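Local coordinates for protein UDP-4-amino-4,6-dideoxy-N-acetyl-beta-L-altrosamine transaminase (Helicobacter pylori, PDB 2FNU) that transfers an amino group from L-glutamate to a UDP-linked 4-keto sugar with the help of pyridoxal phosphate, the second step of pseudaminic acid biosynthesis, at residues V128-K133 with N283-I288; L159-Q164 with D279-H284. All coordinates share one frame; numbering follows the deposited sequence.

Contact 1. Residues V128-K133 with N283-I288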
# COMPACT_ATOMS: atom_id res chain seq x y z
N VAL B 128 -4.50 16.06 15.08
CA VAL B 128 -5.53 15.36 14.32
C VAL B 128 -6.80 16.20 14.33
O VAL B 128 -7.24 16.68 15.39
CB VAL B 128 -5.85 14.00 14.98
CG1 VAL B 128 -7.06 13.32 14.32
CG2 VAL B 128 -4.62 13.11 14.91
N ASP B 129 -7.42 16.37 13.16
CA ASP B 129 -8.68 17.12 13.08
C ASP B 129 -9.78 16.12 13.37
O ASP B 129 -10.31 15.46 12.47
CB ASP B 129 -8.82 17.75 11.70
CG ASP B 129 -7.67 18.68 11.37
OD1 ASP B 129 -7.26 19.46 12.27
OD2 ASP B 129 -7.17 18.61 10.24
N TYR B 130 -10.12 15.98 14.65
CA TYR B 130 -11.05 14.93 15.06
C TYR B 130 -12.45 15.18 14.50
O TYR B 130 -13.02 16.25 14.69
CB TYR B 130 -11.10 14.85 16.59
CG TYR B 130 -12.08 13.82 17.09
CD1 TYR B 130 -13.40 14.17 17.36
CD2 TYR B 130 -11.69 12.51 17.28
CE1 TYR B 130 -14.31 13.24 17.80
CE2 TYR B 130 -12.60 11.55 17.73
CZ TYR B 130 -13.91 11.93 17.98
OH TYR B 130 -14.82 11.00 18.44
N ALA B 131 -12.98 14.14 13.83
CA ALA B 131 -14.32 14.16 13.21
C ALA B 131 -14.41 15.09 12.01
O ALA B 131 -15.48 15.24 11.44
CB ALA B 131 -15.43 14.50 14.25
N GLY B 132 -13.27 15.69 11.63
CA GLY B 132 -13.25 16.73 10.61
C GLY B 132 -13.11 18.13 11.14
O GLY B 132 -12.89 19.07 10.37
N LYS B 133 -13.20 18.31 12.46
CA LYS B 133 -13.10 19.66 13.02
C LYS B 133 -11.64 20.09 13.09
O LYS B 133 -10.82 19.44 13.74
CB LYS B 133 -13.72 19.70 14.42
CG LYS B 133 -13.68 21.10 15.02
CD LYS B 133 -14.27 21.10 16.43
CE LYS B 133 -14.54 22.51 16.92
NZ LYS B 133 -15.25 22.44 18.25
N ASN B 283 -17.61 16.85 8.41
CA ASN B 283 -18.63 16.01 9.05
C ASN B 283 -18.37 14.53 8.81
O ASN B 283 -19.29 13.76 8.56
CB ASN B 283 -20.05 16.36 8.55
CG ASN B 283 -20.48 17.75 8.96
OD1 ASN B 283 -20.88 18.57 8.12
ND2 ASN B 283 -20.40 18.03 10.25
N HIS B 284 -17.10 14.13 8.88
CA HIS B 284 -16.80 12.71 8.76
C HIS B 284 -17.54 11.89 9.81
O HIS B 284 -18.07 10.79 9.50
CB HIS B 284 -15.28 12.43 8.82
CG HIS B 284 -14.96 10.98 8.89
ND1 HIS B 284 -15.48 10.06 8.00
CD2 HIS B 284 -14.22 10.28 9.77
CE1 HIS B 284 -15.06 8.85 8.33
NE2 HIS B 284 -14.30 8.95 9.40
N LEU B 285 -17.53 12.39 11.06
CA LEU B 285 -18.27 11.76 12.16
C LEU B 285 -19.32 12.70 12.70
O LEU B 285 -19.19 13.93 12.56
CB LEU B 285 -17.35 11.38 13.33
CG LEU B 285 -16.12 10.52 13.06
CD1 LEU B 285 -15.23 10.36 14.31
CD2 LEU B 285 -16.54 9.15 12.54
N TYR B 286 -20.34 12.13 13.35
CA TYR B 286 -21.28 12.91 14.16
C TYR B 286 -21.16 12.38 15.59
O TYR B 286 -21.82 11.40 15.95
CB TYR B 286 -22.73 12.74 13.66
CG TYR B 286 -23.68 13.63 14.41
CD1 TYR B 286 -23.94 14.93 13.96
CD2 TYR B 286 -24.27 13.20 15.60
CE1 TYR B 286 -24.82 15.78 14.66
CE2 TYR B 286 -25.13 14.04 16.30
CZ TYR B 286 -25.39 15.32 15.83
OH TYR B 286 -26.25 16.15 16.52
N PRO B 287 -20.25 12.97 16.39
CA PRO B 287 -20.05 12.51 17.78
C PRO B 287 -21.07 13.08 18.75
O PRO B 287 -21.43 14.27 18.67
CB PRO B 287 -18.66 13.07 18.15
CG PRO B 287 -18.06 13.58 16.85
CD PRO B 287 -19.25 13.98 16.00
N ILE B 288 -21.51 12.23 19.67
CA ILE B 288 -22.25 12.71 20.83
C ILE B 288 -21.47 12.30 22.08
O ILE B 288 -20.79 11.26 22.08
CB ILE B 288 -23.70 12.16 20.89
CG1 ILE B 288 -23.70 10.63 21.05
CG2 ILE B 288 -24.51 12.62 19.68
CD1 ILE B 288 -25.11 10.01 21.25

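Contact 2. Residues L159-Q164 with D279-H284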
# COMPACT_ATOMS: atom_id res chain seq x y z
N LEU B 159 -10.94 16.30 4.81
CA LEU B 159 -10.98 16.89 3.46
C LEU B 159 -12.25 17.74 3.30
O LEU B 159 -13.39 17.25 3.44
CB LEU B 159 -10.90 15.82 2.38
CG LEU B 159 -10.79 16.41 0.97
CD1 LEU B 159 -9.40 16.92 0.68
CD2 LEU B 159 -11.21 15.35 -0.03
N GLY B 160 -12.04 19.02 3.00
CA GLY B 160 -13.15 19.96 2.85
C GLY B 160 -13.40 20.80 4.09
O GLY B 160 -14.10 21.82 4.03
N SER B 161 -12.85 20.39 5.23
CA SER B 161 -12.96 21.20 6.45
C SER B 161 -12.20 22.50 6.32
O SER B 161 -11.24 22.58 5.54
CB SER B 161 -12.43 20.42 7.66
OG SER B 161 -13.19 19.24 7.86
N GLU B 162 -12.63 23.50 7.10
CA GLU B 162 -12.04 24.85 7.06
C GLU B 162 -11.60 25.35 8.44
O GLU B 162 -12.08 24.90 9.49
CB GLU B 162 -13.05 25.84 6.47
CG GLU B 162 -13.35 25.52 5.01
CD GLU B 162 -14.36 26.47 4.36
OE1 GLU B 162 -14.78 27.48 4.98
OE2 GLU B 162 -14.76 26.18 3.21
N TYR B 163 -10.69 26.31 8.41
CA TYR B 163 -10.30 27.06 9.59
C TYR B 163 -10.23 28.51 9.11
O TYR B 163 -9.53 28.82 8.15
CB TYR B 163 -8.95 26.58 10.09
CG TYR B 163 -8.39 27.42 11.22
CD1 TYR B 163 -7.51 28.48 10.97
CD2 TYR B 163 -8.72 27.14 12.55
CE1 TYR B 163 -6.98 29.24 12.01
CE2 TYR B 163 -8.19 27.92 13.60
CZ TYR B 163 -7.33 28.95 13.31
OH TYR B 163 -6.79 29.71 14.32
N GLN B 164 -11.01 29.38 9.76
CA GLN B 164 -11.07 30.79 9.36
C GLN B 164 -11.30 30.92 7.85
O GLN B 164 -10.63 31.69 7.15
CB GLN B 164 -9.85 31.55 9.88
CG GLN B 164 -9.85 31.64 11.42
CD GLN B 164 -8.61 32.30 11.99
OE1 GLN B 164 -7.76 32.83 11.26
NE2 GLN B 164 -8.50 32.27 13.32
N ASP B 279 -16.44 26.72 12.13
CA ASP B 279 -16.09 26.72 10.72
C ASP B 279 -16.73 25.50 10.08
O ASP B 279 -17.18 24.58 10.78
CB ASP B 279 -14.57 26.63 10.50
CG ASP B 279 -13.91 28.01 10.39
OD1 ASP B 279 -14.12 28.74 9.38
OD2 ASP B 279 -13.13 28.33 11.31
N LYS B 280 -16.79 25.51 8.75
CA LYS B 280 -17.29 24.34 8.01
C LYS B 280 -16.44 23.12 8.31
O LYS B 280 -15.20 23.21 8.36
CB LYS B 280 -17.23 24.59 6.52
CG LYS B 280 -18.28 25.53 5.98
CD LYS B 280 -18.35 25.32 4.46
CE LYS B 280 -18.95 26.47 3.71
NZ LYS B 280 -18.85 26.15 2.25
N SER B 281 -17.10 21.99 8.55
CA SER B 281 -16.42 20.71 8.80
C SER B 281 -16.83 19.70 7.74
O SER B 281 -17.95 19.76 7.21
CB SER B 281 -16.81 20.15 10.17
OG SER B 281 -16.43 18.77 10.32
N SER B 282 -15.92 18.75 7.47
CA SER B 282 -16.22 17.65 6.57
C SER B 282 -17.38 16.80 7.10
O SER B 282 -18.03 16.08 6.35
CB SER B 282 -14.98 16.77 6.44
OG SER B 282 -14.73 16.13 7.68
N ASN B 283 -17.61 16.85 8.41
CA ASN B 283 -18.63 16.01 9.05
C ASN B 283 -18.37 14.53 8.81
O ASN B 283 -19.29 13.76 8.56
CB ASN B 283 -20.05 16.36 8.55
CG ASN B 283 -20.48 17.75 8.96
OD1 ASN B 283 -20.88 18.57 8.12
ND2 ASN B 283 -20.40 18.03 10.25
N HIS B 284 -17.10 14.13 8.88
CA HIS B 284 -16.80 12.71 8.76
C HIS B 284 -17.54 11.89 9.81
O HIS B 284 -18.07 10.79 9.50
CB HIS B 284 -15.28 12.43 8.82
CG HIS B 284 -14.96 10.98 8.89
ND1 HIS B 284 -15.48 10.06 8.00
CD2 HIS B 284 -14.22 10.28 9.77
CE1 HIS B 284 -15.06 8.85 8.33
NE2 HIS B 284 -14.30 8.95 9.40
O HOH W 1 -13.22 22.87 10.92
O HOH W 2 -15.88 27.88 7.47
O HOH W 3 -16.38 27.31 1.71

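Contact 1. Residues V128-K133 with N283-I288
After strand 122-128 the chain leaves the sheet in a tight turn, and the apex of that turn meets 283-288 where this segment runs into strand 286-290. D129 sits at the centre of an inverse gamma turn, and the bonds from G132 N to D129 O and from K133 N to Y130 O curl the backbone; A131 comes closest to L285, their CA atoms 4.7 Å apart. At phi 103° a side chain on G132 would collide with the carbonyl before it and crowd N283 N, so only glycine sits easily here.

A131 is the most covered residue; its methyl CB lies 3.8 Å from L285 CB and equally far from P287 CG, in the angle between these two side chains. L285 turns CG beside its backbone N (chi1 -54°), which lays CD1 alongside A131 CA and CB. Y130, its CG anti to the backbone N (chi1 178°), reaches out tip to tip with the proline, CE1 3.9 Å from P287 CG, and crosses L285 at about a right angle. The ring thus packs while its hydroxyl, hydrogen-bonded to the carbonyl of H315, ties the turn to a substrate-binding residue.

H284 reaches K183, the cofactor-attachment lysine. Strand 344-347 borders the contact through Y130, L285 and P287, while helix 246-264 receives Y286 beyond it.

Contact 2. Residues L159-Q164 with D279-H284
This is a polar contact in which backbone N-H groups are met by one carbonyl and two side-chain oxygens. The loop ahead of strand 286-290 runs antiparallel to the segment carrying the short strand 162-163, partly buried and bridged by waters. E162 N donates to K280 O at 2.9 Å from above the carbonyl plane, and one water gives hydrogens to both K280 O and E162 O.

Two side chains accept backbone N-H groups of the other segment. S161 holds OG beside its own N (chi1 -61°), where it accepts from S282 N at 2.8 Å; the same hydroxyl is hydrogen-bonded to the carbonyl G132 O, so it gives its hydrogen there, and a small group that is donor and acceptor at once suits the place. D279 offers OD2 to Q164 N at 2.8 Å, met 41° out of the carboxylate plane, while OD1 takes N165 N.

On the more exposed side, E162 and K280 lie side by side with extended chains pointing the same way, the acid's OE2 3.9 Å from K280 CD. E162 OE2 and K280 NZ stay 4.2 Å apart, too far for a salt bridge, and a water bridges them; another links E162 OE1 to D279 OD1 and K280 N, and probably eases the repulsion between the two acids.

S281 OG, anti to its backbone N, accepts from N283 N at 3.0 Å, an ST turn that bends the loop ahead of strand 286-290. At the other end, the D279 carboxylate grips two successive amides at the turn between the antiparallel strands 162-163 and 166-167.

Contacts 1 and 2 use overlapping parts of one chain run, 279-288, and share N283 and H284. Contact 1 is wholly buried and joins the turn after strand 122-128 to the residues leading into and on strand 286-290 by apolar packing; contact 2 lies farther from the centre of the chain, is partly open to solvent, and depends on amide, hydroxyl and carboxylate bonds supplemented by waters. Their centres are 9 Å apart, and a probable hydrogen bond between G132 O and S161 OG, 2.5 Å long, ties them directly. Together they join this run to the turn after strand 122-128 and to the segment carrying strand 162-163.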